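Putative rubredoxin reductase (PDB 3FG2) probably passes electrons from NADH through its bound FAD to a ferredoxin that serves the cytochrome P450 CYP199A2. Local coordinates at residues 338-346 and 389-399; 183-193 and 347-356. One frame throughout, in Å; residues are numbered along the deposited sequence.

Interaction 1: 338-346 and 389-399; sequences FDQVVIRGS and PEQAADLSFDL
Arg344 runs out from strand 340-344 into the bend of 389-399, where backbone carbonyls and two leucines surround its guanidinium. CG lies opposite the backbone N (chi1 178°), which leads the aliphatic part of the chain past the carbonyl of Ala392; a bend at chi3 (-122°) then turns the head group back so that NE gives this same O a weak hydrogen bond of 2.8 Å. NH2 makes a second weak bond, to Phe397 O at 2.8 Å, an oxygen that lies near the guanidinium plane. Asp394 O is equally near NH2 but at an angle too poor for a bond. Leu399 CD1 lies over one face of the guanidinium and Leu395 CD2 over the opposite one, 3.5 Å from NH1, so the charged group is sandwiched between methyls while carbonyl oxygens gather on its NH2 side.

The strand is an outer member of the antiparallel sheet of the C-terminal reductase domain, and 389-393 is a short helix running beside it at 23°, with the axes 7.5 Å apart. Here the contact becomes apolar. Val342 straddles the first turn: CG2 presses on Pro389 CB at a tight 3.5 Å, while CG1 reaches Ala393 CB and, more loosely, Ala392 CB. Farther back along the strand, the extended Gln340 crosses the proline ring at about a right angle and sets OE1 3.4 Å from Pro389 CG. At the other end a water accepts weakly from Gly345 N and donates to Ala393 O.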
loop_
_atom_site.group_PDB
_atom_site.type_symbol
_atom_site.label_atom_id
_atom_site.label_comp_id
_atom_site.label_asym_id
_atom_site.label_seq_id
_atom_site.Cartn_x
_atom_site.Cartn_y
_atom_site.Cartn_z
ATOM N N PHE A 338 6.856 19.923 1.920
ATOM C CA PHE A 338 8.293 20.134 2.103
ATOM C C PHE A 338 8.721 21.451 1.461
ATOM O O PHE A 338 8.285 21.773 0.347
ATOM C CB PHE A 338 9.078 18.985 1.460
ATOM C CG PHE A 338 8.968 18.940 -0.044
ATOM C CD1 PHE A 338 9.900 19.598 -0.845
ATOM C CD2 PHE A 338 7.923 18.251 -0.658
ATOM C CE1 PHE A 338 9.795 19.573 -2.236
ATOM C CE2 PHE A 338 7.804 18.219 -2.053
ATOM C CZ PHE A 338 8.741 18.880 -2.843
ATOM N N ASP A 339 9.568 22.211 2.158
ATOM C CA ASP A 339 10.056 23.478 1.618
ATOM C C ASP A 339 11.586 23.540 1.603
ATOM O O ASP A 339 12.177 24.544 1.203
ATOM C CB ASP A 339 9.480 24.677 2.393
ATOM C CG ASP A 339 9.801 24.640 3.874
ATOM O OD1 ASP A 339 10.824 24.027 4.259
ATOM O OD2 ASP A 339 9.039 25.247 4.656
ATOM N N GLN A 340 12.225 22.458 2.031
ATOM C CA GLN A 340 13.679 22.391 2.039
ATOM C C GLN A 340 14.140 20.942 2.097
ATOM O O GLN A 340 13.695 20.176 2.955
ATOM C CB GLN A 340 14.238 23.162 3.233
ATOM C CG GLN A 340 15.730 22.972 3.464
ATOM C CD GLN A 340 16.250 23.822 4.612
ATOM O OE1 GLN A 340 15.601 23.946 5.661
ATOM N NE2 GLN A 340 17.431 24.403 4.427
ATOM N N VAL A 341 15.027 20.570 1.176
ATOM C CA VAL A 341 15.553 19.208 1.126
ATOM C C VAL A 341 17.075 19.196 1.134
ATOM O O VAL A 341 17.715 19.879 0.343
ATOM C CB VAL A 341 15.055 18.458 -0.133
ATOM C CG1 VAL A 341 15.648 17.040 -0.180
ATOM C CG2 VAL A 341 13.542 18.396 -0.125
ATOM N N VAL A 342 17.646 18.411 2.041
ATOM C CA VAL A 342 19.095 18.291 2.168
ATOM C C VAL A 342 19.516 16.868 1.825
ATOM O O VAL A 342 18.886 15.906 2.257
ATOM C CB VAL A 342 19.563 18.590 3.612
ATOM C CG1 VAL A 342 21.041 18.292 3.747
ATOM C CG2 VAL A 342 19.277 20.042 3.970
ATOM N N ILE A 343 20.584 16.737 1.051
ATOM C CA ILE A 343 21.079 15.419 0.678
ATOM C C ILE A 343 22.193 14.979 1.619
ATOM O O ILE A 343 23.137 15.729 1.865
ATOM C CB ILE A 343 21.657 15.405 -0.763
ATOM C CG1 ILE A 343 20.541 15.625 -1.790
ATOM C CG2 ILE A 343 22.388 14.085 -1.020
ATOM C CD1 ILE A 343 19.492 14.547 -1.792
ATOM N N ARG A 344 22.080 13.770 2.156
ATOM C CA ARG A 344 23.127 13.236 3.017
ATOM C C ARG A 344 23.647 12.022 2.274
ATOM O O ARG A 344 22.861 11.174 1.841
ATOM C CB ARG A 344 22.593 12.802 4.383
ATOM C CG ARG A 344 23.674 12.195 5.287
ATOM C CD ARG A 344 23.128 11.858 6.667
ATOM N NE ARG A 344 23.862 12.554 7.724
ATOM C CZ ARG A 344 24.917 12.057 8.352
ATOM N NH1 ARG A 344 25.361 10.852 8.035
ATOM N NH2 ARG A 344 25.539 12.769 9.281
ATOM N N GLY A 345 24.967 11.942 2.125
ATOM C CA GLY A 345 25.554 10.823 1.418
ATOM C C GLY A 345 25.832 11.218 -0.017
ATOM O O GLY A 345 26.025 12.396 -0.312
ATOM N N SER A 346 25.830 10.243 -0.920
ATOM C CA SER A 346 26.113 10.521 -2.324
ATOM C C SER A 346 25.180 9.837 -3.305
ATOM O O SER A 346 24.997 8.623 -3.258
ATOM C CB SER A 346 27.547 10.115 -2.662
ATOM O OG SER A 346 27.733 10.095 -4.068
ATOM N N PRO A 389 19.397 21.199 8.970
ATOM C CA PRO A 389 19.755 20.882 7.581
ATOM C C PRO A 389 21.269 20.839 7.451
ATOM O O PRO A 389 21.822 20.071 6.665
ATOM C CB PRO A 389 19.159 22.050 6.794
ATOM C CG PRO A 389 17.967 22.440 7.618
ATOM C CD PRO A 389 18.515 22.380 9.026
ATOM N N GLU A 390 21.932 21.684 8.235
ATOM C CA GLU A 390 23.385 21.765 8.234
ATOM C C GLU A 390 23.967 20.464 8.781
ATOM O O GLU A 390 24.926 19.920 8.240
ATOM C CB GLU A 390 23.847 22.947 9.097
ATOM C CG GLU A 390 23.403 24.338 8.610
ATOM C CD GLU A 390 21.901 24.596 8.740
ATOM O OE1 GLU A 390 21.333 24.358 9.832
ATOM O OE2 GLU A 390 21.289 25.059 7.749
ATOM N N GLN A 391 23.372 19.963 9.855
ATOM C CA GLN A 391 23.834 18.729 10.471
ATOM C C GLN A 391 23.564 17.504 9.592
ATOM O O GLN A 391 24.384 16.589 9.509
ATOM C CB GLN A 391 23.151 18.552 11.825
ATOM C CG GLN A 391 23.539 19.610 12.838
ATOM C CD GLN A 391 22.728 19.528 14.116
ATOM O OE1 GLN A 391 23.161 20.004 15.163
ATOM N NE2 GLN A 391 21.543 18.937 14.037
ATOM N N ALA A 392 22.408 17.495 8.940
ATOM C CA ALA A 392 22.016 16.391 8.079
ATOM C C ALA A 392 23.010 16.161 6.955
ATOM O O ALA A 392 23.301 15.023 6.602
ATOM C CB ALA A 392 20.631 16.652 7.496
ATOM N N ALA A 393 23.530 17.245 6.395
ATOM C CA ALA A 393 24.470 17.142 5.293
ATOM C C ALA A 393 25.875 16.790 5.743
ATOM O O ALA A 393 26.662 16.264 4.963
ATOM C CB ALA A 393 24.490 18.445 4.511
ATOM N N ASP A 394 26.174 17.061 7.009
ATOM C CA ASP A 394 27.498 16.816 7.578
ATOM C C ASP A 394 27.794 15.365 7.973
ATOM O O ASP A 394 27.377 14.899 9.042
ATOM C CB ASP A 394 27.689 17.726 8.792
ATOM C CG ASP A 394 29.081 17.637 9.370
ATOM O OD1 ASP A 394 29.945 16.987 8.737
ATOM O OD2 ASP A 394 29.313 18.221 10.453
ATOM N N LEU A 395 28.545 14.665 7.126
ATOM C CA LEU A 395 28.880 13.266 7.392
ATOM C C LEU A 395 29.715 13.070 8.643
ATOM O O LEU A 395 29.955 11.935 9.047
ATOM C CB LEU A 395 29.605 12.639 6.199
ATOM C CG LEU A 395 28.739 12.379 4.971
ATOM C CD1 LEU A 395 29.584 11.789 3.851
ATOM C CD2 LEU A 395 27.610 11.434 5.351
ATOM N N SER A 396 30.165 14.164 9.252
ATOM C CA SER A 396 30.952 14.062 10.479
ATOM C C SER A 396 30.006 14.240 11.664
ATOM O O SER A 396 30.413 14.127 12.820
ATOM C CB SER A 396 32.061 15.121 10.520
ATOM O OG SER A 396 31.535 16.419 10.755
ATOM N N PHE A 397 28.740 14.532 11.366
ATOM C CA PHE A 397 27.733 14.676 12.409
ATOM C C PHE A 397 27.235 13.267 12.680
ATOM O O PHE A 397 26.654 12.631 11.799
ATOM C CB PHE A 397 26.563 15.544 11.947
ATOM C CG PHE A 397 25.538 15.792 13.025
ATOM C CD1 PHE A 397 25.811 16.666 14.077
ATOM C CD2 PHE A 397 24.316 15.123 13.010
ATOM C CE1 PHE A 397 24.884 16.870 15.098
ATOM C CE2 PHE A 397 23.381 15.318 14.030
ATOM C CZ PHE A 397 23.665 16.192 15.076
ATOM N N ASP A 398 27.466 12.788 13.900
ATOM C CA ASP A 398 27.092 11.433 14.304
ATOM C C ASP A 398 25.605 11.254 14.602
ATOM O O ASP A 398 25.086 11.779 15.588
ATOM C CB ASP A 398 27.936 11.028 15.519
ATOM C CG ASP A 398 27.623 9.634 16.017
ATOM O OD1 ASP A 398 27.699 8.667 15.226
ATOM O OD2 ASP A 398 27.309 9.504 17.219
ATOM N N LEU A 399 24.927 10.491 13.749
ATOM C CA LEU A 399 23.499 10.253 13.912
ATOM C C LEU A 399 23.173 9.351 15.100
ATOM O O LEU A 399 22.134 9.518 15.735
ATOM C CB LEU A 399 22.906 9.664 12.623
ATOM C CG LEU A 399 23.038 10.529 11.354
ATOM C CD1 LEU A 399 22.452 9.786 10.163
ATOM C CD2 LEU A 399 22.327 11.861 11.543
HETATM O O HOH W 1 26.619 14.830 2.459
#

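Interaction 2: 183-193 and 347-356; sequences TPEISSYFHDR and VAERSFSAFC
Tyr189 lays one face of its ring against the edge of Phe352, a T-shaped pair with centroids 5.4 Å apart and planes at 72°. The closest carbons are Phe352 CE2 and Tyr189 CD1, at 3.7 Å, and CG of Arg193, one helical turn on, covers the opposite face of the tyrosine. With CG anti to the backbone N (chi1 174°), the tyrosine ring reaches across to 347-356, and its edge meets Val347 CG1 and the aliphatic part of Arg350. The hydroxyl, 3.5 Å from Arg350 CG, is hydrogen-bonded to Asp327. A leucine in place of Tyr189 would probably leave the edge of Phe352 without its aromatic face and Asp327 without its hydroxyl partner.

Phe352 also touches Ile186, whose CD1 stands 4.0 Å from CE1 and reaches on to the methyl of Ala354. Beyond it, Thr183 CG2 meets Cys356 SG at 3.9 Å. At the far end the two arginines cross at about a right angle, Arg350 NE lying over a face of the Arg193 guanidinium, 3.3 Å from NH1. Both are donors, so no bond joins them; a water accepts weakly from Arg193 NH1 and from Arg350 NH2, and the salt bridge of Arg193 NE to Asp327 is likely to ease the repulsion.

Helix 184-196, from the pyridine nucleotide-disulphide oxidoreductase part of the chain, packs over the C-terminal sheet; its part 184-193 runs roughly along residues 351-356 of strand 351-358 in the reverse sense (154°, axes 9.2 Å apart), with Glu366 and Val368 of strand 361-368 also touching its side chains.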
loop_
_atom_site.group_PDB
_atom_site.type_symbol
_atom_site.label_atom_id
_atom_site.label_comp_id
_atom_site.label_asym_id
_atom_site.label_seq_id
_atom_site.Cartn_x
_atom_site.Cartn_y
_atom_site.Cartn_z
ATOM N N THR A 183 9.870 13.255 -2.876
ATOM C CA THR A 183 10.322 14.568 -3.343
ATOM C C THR A 183 11.154 14.400 -4.631
ATOM O O THR A 183 11.657 13.312 -4.921
ATOM C CB THR A 183 11.143 15.314 -2.247
ATOM O OG1 THR A 183 12.294 14.541 -1.874
ATOM C CG2 THR A 183 10.277 15.553 -1.016
ATOM N N PRO A 184 11.312 15.478 -5.416
ATOM C CA PRO A 184 12.064 15.464 -6.678
ATOM C C PRO A 184 13.419 14.752 -6.718
ATOM O O PRO A 184 13.732 14.085 -7.705
ATOM C CB PRO A 184 12.182 16.949 -7.024
ATOM C CG PRO A 184 10.909 17.513 -6.466
ATOM C CD PRO A 184 10.850 16.842 -5.109
ATOM N N GLU A 185 14.227 14.888 -5.669
ATOM C CA GLU A 185 15.536 14.240 -5.664
ATOM C C GLU A 185 15.418 12.717 -5.745
ATOM O O GLU A 185 16.290 12.053 -6.308
ATOM C CB GLU A 185 16.343 14.630 -4.421
ATOM C CG GLU A 185 16.449 16.129 -4.168
ATOM C CD GLU A 185 15.124 16.749 -3.685
ATOM O OE1 GLU A 185 14.358 16.067 -2.955
ATOM O OE2 GLU A 185 14.858 17.928 -4.022
ATOM N N ILE A 186 14.350 12.162 -5.185
ATOM C CA ILE A 186 14.150 10.718 -5.243
ATOM C C ILE A 186 13.677 10.313 -6.639
ATOM O O ILE A 186 14.168 9.333 -7.209
ATOM C CB ILE A 186 13.122 10.242 -4.187
ATOM C CG1 ILE A 186 13.629 10.586 -2.779
ATOM C CG2 ILE A 186 12.900 8.743 -4.304
ATOM C CD1 ILE A 186 15.008 10.021 -2.457
ATOM N N SER A 187 12.738 11.073 -7.198
ATOM C CA SER A 187 12.235 10.779 -8.537
ATOM C C SER A 187 13.388 10.791 -9.526
ATOM O O SER A 187 13.550 9.872 -10.325
ATOM C CB SER A 187 11.206 11.818 -8.972
ATOM O OG SER A 187 10.133 11.880 -8.057
ATOM N N SER A 188 14.190 11.847 -9.463
ATOM C CA SER A 188 15.336 11.997 -10.349
ATOM C C SER A 188 16.246 10.766 -10.304
ATOM O O SER A 188 16.567 10.189 -11.344
ATOM C CB SER A 188 16.122 13.252 -9.962
ATOM O OG SER A 188 17.262 13.420 -10.785
ATOM N N TYR A 189 16.654 10.365 -9.102
ATOM C CA TYR A 189 17.530 9.204 -8.939
ATOM C C TYR A 189 16.954 7.964 -9.618
ATOM O O TYR A 189 17.635 7.283 -10.389
ATOM C CB TYR A 189 17.750 8.884 -7.450
ATOM C CG TYR A 189 18.524 7.597 -7.224
ATOM C CD1 TYR A 189 19.908 7.542 -7.435
ATOM C CD2 TYR A 189 17.866 6.421 -6.862
ATOM C CE1 TYR A 189 20.620 6.343 -7.298
ATOM C CE2 TYR A 189 18.568 5.208 -6.721
ATOM C CZ TYR A 189 19.944 5.180 -6.942
ATOM O OH TYR A 189 20.637 3.993 -6.807
ATOM N N PHE A 190 15.698 7.664 -9.323
ATOM C CA PHE A 190 15.066 6.492 -9.900
ATOM C C PHE A 190 14.801 6.622 -11.389
ATOM O O PHE A 190 14.737 5.615 -12.102
ATOM C CB PHE A 190 13.792 6.151 -9.126
ATOM C CG PHE A 190 14.066 5.445 -7.839
ATOM C CD1 PHE A 190 13.976 6.113 -6.624
ATOM C CD2 PHE A 190 14.489 4.115 -7.844
ATOM C CE1 PHE A 190 14.310 5.468 -5.432
ATOM C CE2 PHE A 190 14.826 3.457 -6.655
ATOM C CZ PHE A 190 14.738 4.134 -5.450
ATOM N N HIS A 191 14.653 7.854 -11.865
ATOM C CA HIS A 191 14.441 8.054 -13.284
ATOM C C HIS A 191 15.734 7.646 -13.982
ATOM O O HIS A 191 15.707 6.986 -15.016
ATOM C CB HIS A 191 14.126 9.514 -13.605
ATOM C CG HIS A 191 14.241 9.838 -15.061
ATOM N ND1 HIS A 191 15.455 10.037 -15.684
ATOM C CD2 HIS A 191 13.303 9.928 -16.032
ATOM C CE1 HIS A 191 15.260 10.237 -16.976
ATOM N NE2 HIS A 191 13.961 10.175 -17.213
ATOM N N ASP A 192 16.866 8.038 -13.401
ATOM C CA ASP A 192 18.169 7.707 -13.969
ATOM C C ASP A 192 18.407 6.192 -13.948
ATOM O O ASP A 192 18.752 5.593 -14.970
ATOM C CB ASP A 192 19.299 8.407 -13.196
ATOM C CG ASP A 192 19.337 9.917 -13.427
ATOM O OD1 ASP A 192 18.752 10.402 -14.420
ATOM O OD2 ASP A 192 19.976 10.626 -12.619
ATOM N N ARG A 193 18.222 5.578 -12.784
ATOM C CA ARG A 193 18.422 4.144 -12.634
ATOM C C ARG A 193 17.600 3.332 -13.625
ATOM O O ARG A 193 18.132 2.450 -14.305
ATOM C CB ARG A 193 18.074 3.719 -11.210
ATOM C CG ARG A 193 18.995 4.342 -10.172
ATOM C CD ARG A 193 20.402 3.776 -10.298
ATOM N NE ARG A 193 20.473 2.410 -9.783
ATOM C CZ ARG A 193 21.337 1.491 -10.204
ATOM N NH1 ARG A 193 22.210 1.780 -11.159
ATOM N NH2 ARG A 193 21.333 0.282 -9.661
ATOM N N VAL A 347 24.612 10.628 -4.208
ATOM C CA VAL A 347 23.712 10.101 -5.221
ATOM C C VAL A 347 24.528 9.234 -6.172
ATOM O O VAL A 347 24.091 8.150 -6.575
ATOM C CB VAL A 347 23.050 11.238 -6.017
ATOM C CG1 VAL A 347 22.089 10.666 -7.046
ATOM C CG2 VAL A 347 22.317 12.163 -5.070
ATOM N N ALA A 348 25.724 9.712 -6.511
ATOM C CA ALA A 348 26.615 8.981 -7.411
ATOM C C ALA A 348 26.971 7.615 -6.843
ATOM O O ALA A 348 27.019 6.629 -7.576
ATOM C CB ALA A 348 27.888 9.788 -7.665
ATOM N N GLU A 349 27.215 7.566 -5.537
ATOM C CA GLU A 349 27.563 6.321 -4.866
ATOM C C GLU A 349 26.351 5.416 -4.658
ATOM O O GLU A 349 26.480 4.307 -4.143
ATOM C CB GLU A 349 28.212 6.618 -3.514
ATOM C CG GLU A 349 29.492 7.421 -3.616
ATOM C CD GLU A 349 30.512 6.750 -4.510
ATOM O OE1 GLU A 349 30.948 5.625 -4.176
ATOM O OE2 GLU A 349 30.873 7.342 -5.550
ATOM N N ARG A 350 25.176 5.892 -5.057
ATOM C CA ARG A 350 23.944 5.117 -4.914
ATOM C C ARG A 350 23.586 4.792 -3.467
ATOM O O ARG A 350 23.025 3.738 -3.175
ATOM C CB ARG A 350 24.030 3.814 -5.702
ATOM C CG ARG A 350 24.158 3.987 -7.198
ATOM C CD ARG A 350 23.900 2.661 -7.880
ATOM N NE ARG A 350 24.666 2.517 -9.113
ATOM C CZ ARG A 350 25.995 2.462 -9.170
ATOM N NH1 ARG A 350 26.721 2.542 -8.060
ATOM N NH2 ARG A 350 26.602 2.316 -10.342
ATOM N N SER A 351 23.937 5.695 -2.562
ATOM C CA SER A 351 23.612 5.538 -1.156
ATOM C C SER A 351 23.539 6.938 -0.586
ATOM O O SER A 351 24.560 7.607 -0.413
ATOM C CB SER A 351 24.674 4.739 -0.411
ATOM O OG SER A 351 24.315 4.626 0.954
ATOM N N PHE A 352 22.322 7.386 -0.306
ATOM C CA PHE A 352 22.130 8.725 0.215
ATOM C C PHE A 352 20.718 8.837 0.758
ATOM O O PHE A 352 19.896 7.930 0.589
ATOM C CB PHE A 352 22.315 9.740 -0.913
ATOM C CG PHE A 352 21.201 9.721 -1.920
ATOM C CD1 PHE A 352 20.058 10.492 -1.727
ATOM C CD2 PHE A 352 21.262 8.881 -3.025
ATOM C CE1 PHE A 352 18.996 10.423 -2.615
ATOM C CE2 PHE A 352 20.201 8.802 -3.924
ATOM C CZ PHE A 352 19.065 9.573 -3.720
ATOM N N SER A 353 20.438 9.966 1.391
ATOM C CA SER A 353 19.121 10.219 1.946
ATOM C C SER A 353 18.719 11.667 1.683
ATOM O O SER A 353 19.565 12.563 1.581
ATOM C CB SER A 353 19.112 9.949 3.458
ATOM O OG SER A 353 19.385 8.587 3.745
ATOM N N ALA A 354 17.421 11.888 1.552
ATOM C CA ALA A 354 16.918 13.229 1.348
ATOM C C ALA A 354 16.229 13.607 2.654
ATOM O O ALA A 354 15.186 13.042 3.007
ATOM C CB ALA A 354 15.929 13.255 0.197
ATOM N N PHE A 355 16.832 14.535 3.395
ATOM C CA PHE A 355 16.239 14.984 4.643
ATOM C C PHE A 355 15.279 16.099 4.274
ATOM O O PHE A 355 15.683 17.165 3.816
ATOM C CB PHE A 355 17.321 15.479 5.614
ATOM C CG PHE A 355 18.050 14.372 6.319
ATOM C CD1 PHE A 355 18.668 13.355 5.595
ATOM C CD2 PHE A 355 18.119 14.344 7.707
ATOM C CE1 PHE A 355 19.342 12.328 6.242
ATOM C CE2 PHE A 355 18.793 13.318 8.369
ATOM C CZ PHE A 355 19.406 12.307 7.631
ATOM N N CYS A 356 13.994 15.841 4.460
ATOM C CA CYS A 356 12.984 16.817 4.102
ATOM C C CYS A 356 12.540 17.641 5.290
ATOM O O CYS A 356 12.212 17.098 6.354
ATOM C CB CYS A 356 11.788 16.101 3.492
ATOM S SG CYS A 356 12.280 14.910 2.248
HETATM O O HOH W 2 24.129 3.652 -12.305
#

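Interactions 1 and 2 have centres 13 Å apart and meet in the antiparallel sheet of the C-terminal domain, where strands 340-344 and 351-358 are neighbours, paired by probable hydrogen bonds from Phe355 N to Val342 O and from Ser353 N to Arg344 O. Along the chain the segments alternate: 183-193, 338-346, 347-356, 389-399. Interaction 1 stays within the C-terminal domain, placing 389-399, close to the C-terminus, beside the edge strand 340-344 at the surface, whereas interaction 2 is buried and joins that domain to a helix of the nucleotide-binding part. The C-terminal sheet therefore has 389-399 beside its edge strand and helix 184-196 packed on it. Both contacts lie away from the flavin site, the side chain of Ile186 being about 14 Å from the FAD.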